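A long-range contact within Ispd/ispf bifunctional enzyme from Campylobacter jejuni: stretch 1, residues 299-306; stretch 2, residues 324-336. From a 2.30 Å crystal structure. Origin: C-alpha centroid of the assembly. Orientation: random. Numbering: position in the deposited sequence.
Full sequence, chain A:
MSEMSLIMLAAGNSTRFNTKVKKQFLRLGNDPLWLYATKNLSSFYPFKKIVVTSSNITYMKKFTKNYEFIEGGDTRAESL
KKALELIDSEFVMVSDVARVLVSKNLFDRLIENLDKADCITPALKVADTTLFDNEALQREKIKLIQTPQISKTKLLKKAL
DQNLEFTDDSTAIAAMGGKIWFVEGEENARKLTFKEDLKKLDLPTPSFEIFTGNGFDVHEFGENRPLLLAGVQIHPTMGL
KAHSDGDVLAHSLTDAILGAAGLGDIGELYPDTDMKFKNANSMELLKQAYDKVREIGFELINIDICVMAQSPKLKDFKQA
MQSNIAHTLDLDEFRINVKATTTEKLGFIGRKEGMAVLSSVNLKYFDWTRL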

# COMPACT_ATOMS: atom_id res chain seq x y z
N GLU A 299 19.86 -19.35 -10.03
CA GLU A 299 20.59 -19.48 -8.78
C GLU A 299 20.11 -20.75 -8.07
O GLU A 299 18.91 -21.04 -8.07
N LEU A 300 21.03 -21.49 -7.48
CA LEU A 300 20.70 -22.71 -6.76
C LEU A 300 19.99 -22.45 -5.43
O LEU A 300 20.35 -21.55 -4.69
N ILE A 301 18.98 -23.26 -5.13
CA ILE A 301 18.38 -23.25 -3.81
C ILE A 301 18.99 -24.37 -2.99
O ILE A 301 19.44 -24.14 -1.87
N ASN A 302 19.02 -25.58 -3.54
CA ASN A 302 19.58 -26.70 -2.78
C ASN A 302 19.95 -27.86 -3.66
O ASN A 302 19.55 -27.92 -4.82
N ILE A 303 20.73 -28.78 -3.08
CA ILE A 303 21.21 -29.97 -3.75
C ILE A 303 20.95 -31.17 -2.85
O ILE A 303 21.26 -31.14 -1.66
N ASP A 304 20.38 -32.23 -3.42
CA ASP A 304 20.28 -33.50 -2.70
C ASP A 304 20.74 -34.63 -3.59
O ASP A 304 20.42 -34.68 -4.79
N ILE A 305 21.50 -35.54 -2.99
CA ILE A 305 22.25 -36.56 -3.73
C ILE A 305 22.04 -37.91 -3.11
O ILE A 305 21.95 -38.04 -1.89
N CYS A 306 21.93 -38.93 -3.95
CA CYS A 306 21.96 -40.30 -3.51
C CYS A 306 23.04 -41.08 -4.25
O CYS A 306 22.99 -41.22 -5.48
N ASN A 324 32.87 -29.38 0.41
CA ASN A 324 33.60 -29.13 -0.84
C ASN A 324 32.70 -28.67 -2.01
O ASN A 324 33.08 -27.78 -2.77
N ILE A 325 31.52 -29.28 -2.14
CA ILE A 325 30.50 -28.81 -3.09
C ILE A 325 30.10 -27.37 -2.79
O ILE A 325 29.97 -26.57 -3.71
N ALA A 326 29.89 -27.05 -1.52
CA ALA A 326 29.52 -25.68 -1.12
C ALA A 326 30.59 -24.67 -1.53
O ALA A 326 30.26 -23.59 -2.02
N HIS A 327 31.85 -25.01 -1.28
CA HIS A 327 32.99 -24.12 -1.56
C HIS A 327 33.17 -23.90 -3.06
O HIS A 327 33.31 -22.77 -3.51
N THR A 328 33.14 -24.99 -3.82
CA THR A 328 33.18 -24.96 -5.28
C THR A 328 32.08 -24.07 -5.89
O THR A 328 32.33 -23.32 -6.84
N LEU A 329 30.86 -24.17 -5.36
CA LEU A 329 29.73 -23.47 -5.96
C LEU A 329 29.42 -22.16 -5.26
O LEU A 329 28.50 -21.46 -5.65
N ASP A 330 30.21 -21.83 -4.23
CA ASP A 330 30.00 -20.62 -3.44
C ASP A 330 28.57 -20.56 -2.88
O ASP A 330 27.85 -19.56 -3.01
N LEU A 331 28.17 -21.68 -2.27
CA LEU A 331 26.86 -21.84 -1.64
C LEU A 331 27.03 -22.05 -0.15
O LEU A 331 28.05 -22.57 0.30
N ASP A 332 26.02 -21.67 0.62
CA ASP A 332 26.02 -22.00 2.03
C ASP A 332 25.88 -23.51 2.19
O ASP A 332 25.09 -24.16 1.48
N GLU A 333 26.67 -24.05 3.11
CA GLU A 333 26.78 -25.48 3.36
C GLU A 333 25.47 -26.21 3.63
O GLU A 333 25.30 -27.35 3.19
N PHE A 334 24.55 -25.57 4.34
CA PHE A 334 23.28 -26.21 4.69
C PHE A 334 22.42 -26.60 3.47
O PHE A 334 21.52 -27.42 3.60
N ARG A 335 22.70 -25.99 2.32
CA ARG A 335 21.95 -26.23 1.09
C ARG A 335 22.36 -27.51 0.34
O ARG A 335 21.80 -27.79 -0.71
N ILE A 336 23.34 -28.25 0.87
CA ILE A 336 23.90 -29.44 0.22
C ILE A 336 23.70 -30.66 1.10
O ILE A 336 24.02 -30.62 2.30

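Strand 299-306 packs against a stretch that begins in a helix, turns at Asp330 and returns through a short 3-10 segment to lie beside the strand. The helix runs roughly antiparallel to the strand, its axis 11.2 Å away at closest approach, and the space between them is filled by aliphatic side chains.

Ile303 is the principal bump. With chi1 m and chi2 t, it extends its CD1 methyl into a hollow lined by four side chains of the other stretch. Ile303 CD1 lies 3.6 Å from Ile336 CD1, 3.8 Å from Leu329 CD1, 4.0 Å from Leu331 CD1 and 4.0 Å from Ile325 CG2. Of these, Ile325, Leu329 and Leu331 direct their CA-to-CB bonds toward the strand. Ile325 and Leu329, four residues apart, joined by the Leu329 N to Ile325 O hydrogen bond and both m,t, form one side of the wall. Ile336 starts from the same sheet face as Ile303, its bridge partner, and its m,m conformation brings its CD1 close to that of Ile303.

Leu300 and Ile305 extend the apolar contact along the strand. The CA-to-CB bond of Leu300 points sideways, but its m,t rotamer carries the tip nearer the other stretch, where Leu300 CD1 meets Leu331 CD1 at 3.8 Å and Leu329 CD1 at 4.0 Å. Leu331, also m,t, thus touches both Leu300 and Ile303. Farther along, Ile305 points toward the helix in an m,t conformation, and its CD1 rests 4.0 Å from Ile325 CD1. Ile325 therefore meets Ile303 through CG2 and Ile305 through CD1, fitting its branched side chain against two successive inward-facing residues of the strand.

The turn that returns the chain is a Schellman motif: Asp330 adopts positive phi, and Leu331 N donates to Ala326 O at 2.8 Å. Beyond it, Arg335 supplies the polar fastening. Its CA-to-CB bond points sideways, and the side chain (m,t,t, chi4 -73°) reaches the strand backbone, where Arg335 NH1 donates a hydrogen bond to Ile301 O at 2.7 Å. The carbonyl approaches the edge of the guanidinium near its plane. The CA-to-CB bond of Ile301 points away, although Ile301 CG2 remains 3.9 Å from Arg335 NH1.

The backbones close the contact. Ile303 N donates to Arg335 O at 2.8 Å, beside the parallel bridge between Ile303 and Ile336, while Asn302 CA makes a CA-H...O contact with the same Arg335 O at 3.2 Å. The end of the Asn302 side chain, chi1 p, leads away to polar partners elsewhere in the structure.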

# COMPACT_ATOMS: atom_id res chain seq x y z
CB GLU A 299 20.29 -18.24 -7.93
CG GLU A 299 21.01 -18.18 -6.60
CD GLU A 299 20.73 -16.88 -5.85
OE1 GLU A 299 19.98 -16.02 -6.38
OE2 GLU A 299 21.26 -16.74 -4.72
CB LEU A 300 21.95 -23.57 -6.53
CG LEU A 300 22.40 -24.49 -7.67
CD1 LEU A 300 23.85 -24.91 -7.48
CD2 LEU A 300 21.51 -25.72 -7.81
CB ILE A 301 16.83 -23.39 -3.86
CG1 ILE A 301 16.19 -22.10 -4.42
CG2 ILE A 301 16.28 -23.71 -2.48
CD1 ILE A 301 14.70 -22.23 -4.69
CB ASN A 302 18.61 -27.16 -1.67
CG ASN A 302 17.49 -28.07 -2.20
OD1 ASN A 302 16.70 -27.66 -3.04
ND2 ASN A 302 17.44 -29.30 -1.70
CB ILE A 303 22.71 -29.84 -4.03
CG1 ILE A 303 22.97 -28.85 -5.16
CG2 ILE A 303 23.36 -31.22 -4.35
CD1 ILE A 303 24.33 -28.18 -5.06
CB ASP A 304 18.86 -33.75 -2.17
CG ASP A 304 18.82 -34.89 -1.17
OD1 ASP A 304 19.84 -35.14 -0.47
OD2 ASP A 304 17.82 -35.61 -1.01
CB ILE A 305 23.76 -36.18 -3.79
CG1 ILE A 305 23.95 -34.95 -4.71
CG2 ILE A 305 24.61 -37.35 -4.31
CD1 ILE A 305 25.34 -34.31 -4.63
CB CYS A 306 20.60 -40.98 -3.66
SG CYS A 306 20.65 -42.61 -2.86
CB ASN A 324 34.43 -30.36 -1.23
CG ASN A 324 35.62 -30.00 -2.14
OD1 ASN A 324 36.29 -28.98 -1.95
ND2 ASN A 324 35.87 -30.85 -3.13
CB ILE A 325 29.22 -29.71 -3.10
CG1 ILE A 325 29.52 -31.10 -3.66
CG2 ILE A 325 28.08 -29.04 -3.91
CD1 ILE A 325 28.45 -32.18 -3.28
CB ALA A 326 29.25 -25.59 0.41
CB HIS A 327 34.28 -24.67 -0.91
CG HIS A 327 35.52 -23.93 -1.30
ND1 HIS A 327 36.38 -24.37 -2.28
CD2 HIS A 327 36.04 -22.76 -0.83
CE1 HIS A 327 37.38 -23.51 -2.40
NE2 HIS A 327 37.20 -22.53 -1.54
CB THR A 328 33.01 -26.41 -5.82
OG1 THR A 328 34.15 -27.20 -5.48
CG2 THR A 328 32.95 -26.46 -7.37
CB LEU A 329 28.48 -24.37 -6.01
CG LEU A 329 28.62 -25.67 -6.82
CD1 LEU A 329 27.38 -26.54 -6.66
CD2 LEU A 329 28.90 -25.37 -8.32
CB ASP A 330 30.40 -19.35 -4.24
CG ASP A 330 30.37 -18.08 -3.40
OD1 ASP A 330 30.57 -18.15 -2.16
OD2 ASP A 330 30.15 -16.95 -3.89
CB LEU A 331 26.16 -23.07 -2.21
CG LEU A 331 25.62 -23.05 -3.63
CD1 LEU A 331 24.85 -24.34 -3.89
CD2 LEU A 331 24.73 -21.82 -3.86
CB ASP A 332 24.90 -21.26 2.76
CG ASP A 332 25.28 -19.82 3.10
OD1 ASP A 332 26.30 -19.60 3.81
OD2 ASP A 332 24.63 -18.84 2.70
CB GLU A 333 27.72 -25.72 4.54
CG GLU A 333 29.13 -26.12 4.14
CD GLU A 333 30.15 -25.84 5.25
OE1 GLU A 333 31.16 -25.14 4.96
OE2 GLU A 333 29.95 -26.31 6.39
CB PHE A 334 22.47 -25.36 5.67
CG PHE A 334 21.76 -24.19 5.03
CD1 PHE A 334 20.44 -24.31 4.59
CD2 PHE A 334 22.38 -22.95 4.93
CE1 PHE A 334 19.76 -23.22 4.02
CE2 PHE A 334 21.72 -21.86 4.37
CZ PHE A 334 20.41 -21.99 3.91
CB ARG A 335 22.10 -25.04 0.14
CG ARG A 335 21.47 -23.78 0.65
CD ARG A 335 21.76 -22.57 -0.19
NE ARG A 335 21.10 -21.40 0.40
CZ ARG A 335 19.79 -21.17 0.38
NH1 ARG A 335 18.94 -22.01 -0.24
NH2 ARG A 335 19.31 -20.08 0.97
CB ILE A 336 25.44 -29.30 -0.04
CG1 ILE A 336 25.86 -27.88 -0.44
CG2 ILE A 336 25.93 -30.38 -1.02
CD1 ILE A 336 25.29 -27.37 -1.72